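Local coordinates for uncharacterized protein (Thermus thermophilus, PDB 2DBS) that is of unknown function, a small plasmid-encoded protein of an uncharacterised family, found as an assembly of two copies of the chain, at residues A5-L15 and L34-V44. Numbering follows the deposited sequence.
Sequences AERLAELDGVL and LVLLPLDEPEV
Arg7 and Glu41 form a salt bridge, with NE of Arg7 2.8 Å from OE1 of Glu41. That oxygen lies over one face of the guanidinium, whose plane is turned 44° from the carboxylate; a weak second bond runs from Arg7 NH2 to Glu41 OE2 (3.3 Å, 126° at the hydrogen). With CG anti to the backbone N and the chain extended to NE, Arg7 reaches Glu41, just before helix 42-53, and crosses Val44 at about a right angle, CD near its CG2. Glu10 OE2 adds a long, charge-only contact to Arg7 NH1. A methionine in place of Arg7 would probably leave the Glu41 carboxylate without its charged mate and break the three-residue network. Inward, Leu8 CD2 approaches Leu36 CB (4.1 Å), Pro38 CG (4.0 Å) and, tightly, Val44 CG1, while Leu11 CD1 sits against Pro38 CG. Farther along the helix, Leu15 and Leu34 meet tip to tip, and Leu15 CD2 also reaches Leu36 CD2 (3.6 Å). The axes of helix 8-15 and strand 34-38 approach to 9.5 Å, their directions 104° apart. Leucines, Pro38 and Val44 thus pack helix 8-20 across strand 33-38 and the start of helix 42-53, with ionic pairing gathered near its N-terminal end.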
loop_
_atom_site.group_PDB
_atom_site.type_symbol
_atom_site.label_atom_id
_atom_site.label_comp_id
_atom_site.label_asym_id
_atom_site.label_seq_id
_atom_site.Cartn_x
_atom_site.Cartn_y
_atom_site.Cartn_z
ATOM N N ALA B 5 9.893 -15.876 -3.648
ATOM C CA ALA B 5 9.964 -14.447 -3.899
ATOM C C ALA B 5 11.008 -14.305 -5.003
ATOM O O ALA B 5 12.173 -14.592 -4.807
ATOM C CB ALA B 5 10.387 -13.718 -2.642
ATOM N N GLU B 6 10.548 -13.889 -6.170
ATOM C CA GLU B 6 11.347 -13.726 -7.382
ATOM C C GLU B 6 10.212 -13.504 -8.343
ATOM O O GLU B 6 10.365 -12.995 -9.448
ATOM C CB GLU B 6 11.999 -15.042 -7.767
ATOM C CG GLU B 6 10.989 -16.155 -8.049
ATOM C CD GLU B 6 11.415 -17.075 -9.179
ATOM O OE1 GLU B 6 12.516 -17.672 -9.085
ATOM O OE2 GLU B 6 10.648 -17.193 -10.165
ATOM N N ARG B 7 9.067 -13.966 -7.852
ATOM C CA ARG B 7 7.753 -13.933 -8.475
ATOM C C ARG B 7 7.332 -12.524 -8.889
ATOM O O ARG B 7 6.631 -12.346 -9.882
ATOM C CB ARG B 7 6.747 -14.524 -7.470
ATOM C CG ARG B 7 5.314 -14.444 -7.880
ATOM C CD ARG B 7 4.409 -15.018 -6.809
ATOM N NE ARG B 7 3.012 -14.820 -7.191
ATOM C CZ ARG B 7 2.358 -15.562 -8.084
ATOM N NH1 ARG B 7 2.972 -16.573 -8.683
ATOM N NH2 ARG B 7 1.097 -15.274 -8.407
ATOM N N LEU B 8 7.754 -11.531 -8.117
ATOM C CA LEU B 8 7.418 -10.151 -8.415
ATOM C C LEU B 8 7.756 -9.808 -9.872
ATOM O O LEU B 8 7.149 -8.919 -10.461
ATOM C CB LEU B 8 8.157 -9.222 -7.441
ATOM C CG LEU B 8 7.882 -9.465 -5.943
ATOM C CD1 LEU B 8 8.712 -8.499 -5.103
ATOM C CD2 LEU B 8 6.399 -9.284 -5.630
ATOM N N ALA B 9 8.718 -10.524 -10.455
ATOM C CA ALA B 9 9.122 -10.302 -11.847
ATOM C C ALA B 9 7.928 -10.609 -12.732
ATOM O O ALA B 9 7.595 -9.854 -13.634
ATOM C CB ALA B 9 10.285 -11.216 -12.210
ATOM N N GLU B 10 7.296 -11.739 -12.455
ATOM C CA GLU B 10 6.108 -12.167 -13.171
ATOM C C GLU B 10 4.972 -11.156 -12.925
ATOM O O GLU B 10 4.372 -10.627 -13.870
ATOM C CB GLU B 10 5.686 -13.553 -12.675
ATOM C CG GLU B 10 4.413 -14.068 -13.298
ATOM C CD GLU B 10 3.991 -15.377 -12.705
ATOM O OE1 GLU B 10 2.942 -15.907 -13.134
ATOM O OE2 GLU B 10 4.711 -15.871 -11.809
ATOM N N LEU B 11 4.683 -10.888 -11.654
ATOM C CA LEU B 11 3.621 -9.953 -11.315
ATOM C C LEU B 11 3.841 -8.567 -11.911
ATOM O O LEU B 11 2.885 -7.836 -12.185
ATOM C CB LEU B 11 3.469 -9.842 -9.793
ATOM C CG LEU B 11 2.780 -10.992 -9.051
ATOM C CD1 LEU B 11 2.642 -10.620 -7.579
ATOM C CD2 LEU B 11 1.412 -11.262 -9.655
ATOM N N ASP B 12 5.100 -8.200 -12.113
ATOM C CA ASP B 12 5.394 -6.894 -12.670
ATOM C C ASP B 12 4.982 -6.953 -14.120
ATOM O O ASP B 12 4.567 -5.952 -14.704
ATOM C CB ASP B 12 6.875 -6.580 -12.567
ATOM C CG ASP B 12 7.150 -5.100 -12.698
ATOM O OD1 ASP B 12 6.653 -4.481 -13.671
ATOM O OD2 ASP B 12 7.861 -4.554 -11.825
ATOM N N GLY B 13 5.096 -8.146 -14.693
ATOM C CA GLY B 13 4.710 -8.330 -16.072
ATOM C C GLY B 13 3.226 -8.074 -16.183
ATOM O O GLY B 13 2.801 -7.251 -16.997
ATOM N N VAL B 14 2.444 -8.765 -15.351
ATOM C CA VAL B 14 0.985 -8.624 -15.364
ATOM C C VAL B 14 0.575 -7.178 -15.155
ATOM O O VAL B 14 -0.441 -6.731 -15.693
ATOM C CB VAL B 14 0.324 -9.483 -14.276
ATOM C CG1 VAL B 14 -1.201 -9.428 -14.437
ATOM C CG2 VAL B 14 0.839 -10.907 -14.359
ATOM N N LEU B 15 1.377 -6.451 -14.380
ATOM C CA LEU B 15 1.111 -5.043 -14.101
ATOM C C LEU B 15 1.237 -4.192 -15.357
ATOM O O LEU B 15 0.373 -3.369 -15.632
ATOM C CB LEU B 15 2.066 -4.520 -13.030
ATOM C CG LEU B 15 1.888 -3.054 -12.644
ATOM C CD1 LEU B 15 0.588 -2.820 -11.882
ATOM C CD2 LEU B 15 3.048 -2.656 -11.785
ATOM N N LEU B 34 8.531 1.214 -8.400
ATOM C CA LEU B 34 7.371 0.380 -8.228
ATOM C C LEU B 34 7.466 -0.629 -7.093
ATOM O O LEU B 34 8.341 -1.486 -7.085
ATOM C CB LEU B 34 7.106 -0.366 -9.522
ATOM C CG LEU B 34 5.915 -1.305 -9.476
ATOM C CD1 LEU B 34 4.662 -0.507 -9.795
ATOM C CD2 LEU B 34 6.121 -2.440 -10.474
ATOM N N VAL B 35 6.550 -0.541 -6.137
ATOM C CA VAL B 35 6.535 -1.483 -5.038
ATOM C C VAL B 35 5.303 -2.357 -5.237
ATOM O O VAL B 35 4.174 -1.893 -5.079
ATOM C CB VAL B 35 6.444 -0.761 -3.676
ATOM C CG1 VAL B 35 6.723 -1.737 -2.568
ATOM C CG2 VAL B 35 7.431 0.403 -3.632
ATOM N N LEU B 36 5.536 -3.613 -5.614
ATOM C CA LEU B 36 4.470 -4.581 -5.850
ATOM C C LEU B 36 4.114 -5.321 -4.574
ATOM O O LEU B 36 4.917 -6.074 -4.070
ATOM C CB LEU B 36 4.908 -5.624 -6.880
ATOM C CG LEU B 36 4.636 -5.534 -8.380
ATOM C CD1 LEU B 36 4.024 -6.861 -8.824
ATOM C CD2 LEU B 36 3.706 -4.384 -8.705
ATOM N N LEU B 37 2.906 -5.139 -4.058
ATOM C CA LEU B 37 2.527 -5.841 -2.835
ATOM C C LEU B 37 1.385 -6.840 -2.970
ATOM O O LEU B 37 0.210 -6.475 -2.920
ATOM C CB LEU B 37 2.172 -4.853 -1.722
ATOM C CG LEU B 37 3.272 -3.925 -1.246
ATOM C CD1 LEU B 37 2.749 -3.131 -0.077
ATOM C CD2 LEU B 37 4.502 -4.703 -0.857
ATOM N N PRO B 38 1.718 -8.123 -3.153
ATOM C CA PRO B 38 0.663 -9.140 -3.275
ATOM C C PRO B 38 0.006 -9.308 -1.892
ATOM O O PRO B 38 0.537 -10.042 -1.034
ATOM C CB PRO B 38 1.443 -10.390 -3.685
ATOM C CG PRO B 38 2.638 -9.831 -4.388
ATOM C CD PRO B 38 3.029 -8.676 -3.526
ATOM N N LEU B 39 -1.127 -8.630 -1.662
ATOM C CA LEU B 39 -1.815 -8.709 -0.367
ATOM C C LEU B 39 -2.206 -10.102 0.102
ATOM O O LEU B 39 -2.452 -10.291 1.284
ATOM C CB LEU B 39 -3.048 -7.817 -0.350
ATOM C CG LEU B 39 -2.756 -6.317 -0.387
ATOM C CD1 LEU B 39 -4.045 -5.573 -0.104
ATOM C CD2 LEU B 39 -1.676 -5.944 0.643
ATOM N N ASP B 40 -2.277 -11.077 -0.802
ATOM C CA ASP B 40 -2.613 -12.422 -0.379
ATOM C C ASP B 40 -1.463 -13.417 -0.536
ATOM O O ASP B 40 -1.673 -14.629 -0.496
ATOM C CB ASP B 40 -3.873 -12.947 -1.082
ATOM C CG ASP B 40 -3.726 -13.073 -2.587
ATOM O OD1 ASP B 40 -2.606 -13.297 -3.085
ATOM O OD2 ASP B 40 -4.766 -12.976 -3.275
ATOM N N GLU B 41 -0.246 -12.902 -0.699
ATOM C CA GLU B 41 0.958 -13.732 -0.820
ATOM C C GLU B 41 2.001 -13.141 0.125
ATOM O O GLU B 41 2.928 -12.457 -0.302
ATOM C CB GLU B 41 1.436 -13.749 -2.275
ATOM C CG GLU B 41 0.344 -14.364 -3.149
ATOM C CD GLU B 41 0.756 -14.719 -4.560
ATOM O OE1 GLU B 41 1.773 -15.437 -4.728
ATOM O OE2 GLU B 41 0.029 -14.290 -5.493
ATOM N N PRO B 42 1.852 -13.411 1.438
ATOM C CA PRO B 42 2.726 -12.930 2.511
ATOM C C PRO B 42 4.210 -13.086 2.292
ATOM O O PRO B 42 4.971 -12.141 2.490
ATOM C CB PRO B 42 2.237 -13.707 3.732
ATOM C CG PRO B 42 1.700 -14.973 3.145
ATOM C CD PRO B 42 0.948 -14.459 1.949
ATOM N N GLU B 43 4.625 -14.280 1.895
ATOM C CA GLU B 43 6.035 -14.539 1.670
ATOM C C GLU B 43 6.605 -13.601 0.586
ATOM O O GLU B 43 7.756 -13.152 0.676
ATOM C CB GLU B 43 6.227 -16.024 1.305
ATOM C CG GLU B 43 6.644 -16.973 2.481
ATOM C CD GLU B 43 5.589 -17.170 3.594
ATOM O OE1 GLU B 43 5.204 -16.176 4.251
ATOM O OE2 GLU B 43 5.158 -18.331 3.825
ATOM N N VAL B 44 5.777 -13.270 -0.408
ATOM C CA VAL B 44 6.174 -12.392 -1.514
ATOM C C VAL B 44 6.063 -10.897 -1.184
ATOM O O VAL B 44 6.944 -10.103 -1.513
ATOM C CB VAL B 44 5.297 -12.662 -2.755
ATOM C CG1 VAL B 44 5.890 -11.982 -3.966
ATOM C CG2 VAL B 44 5.146 -14.156 -2.977
#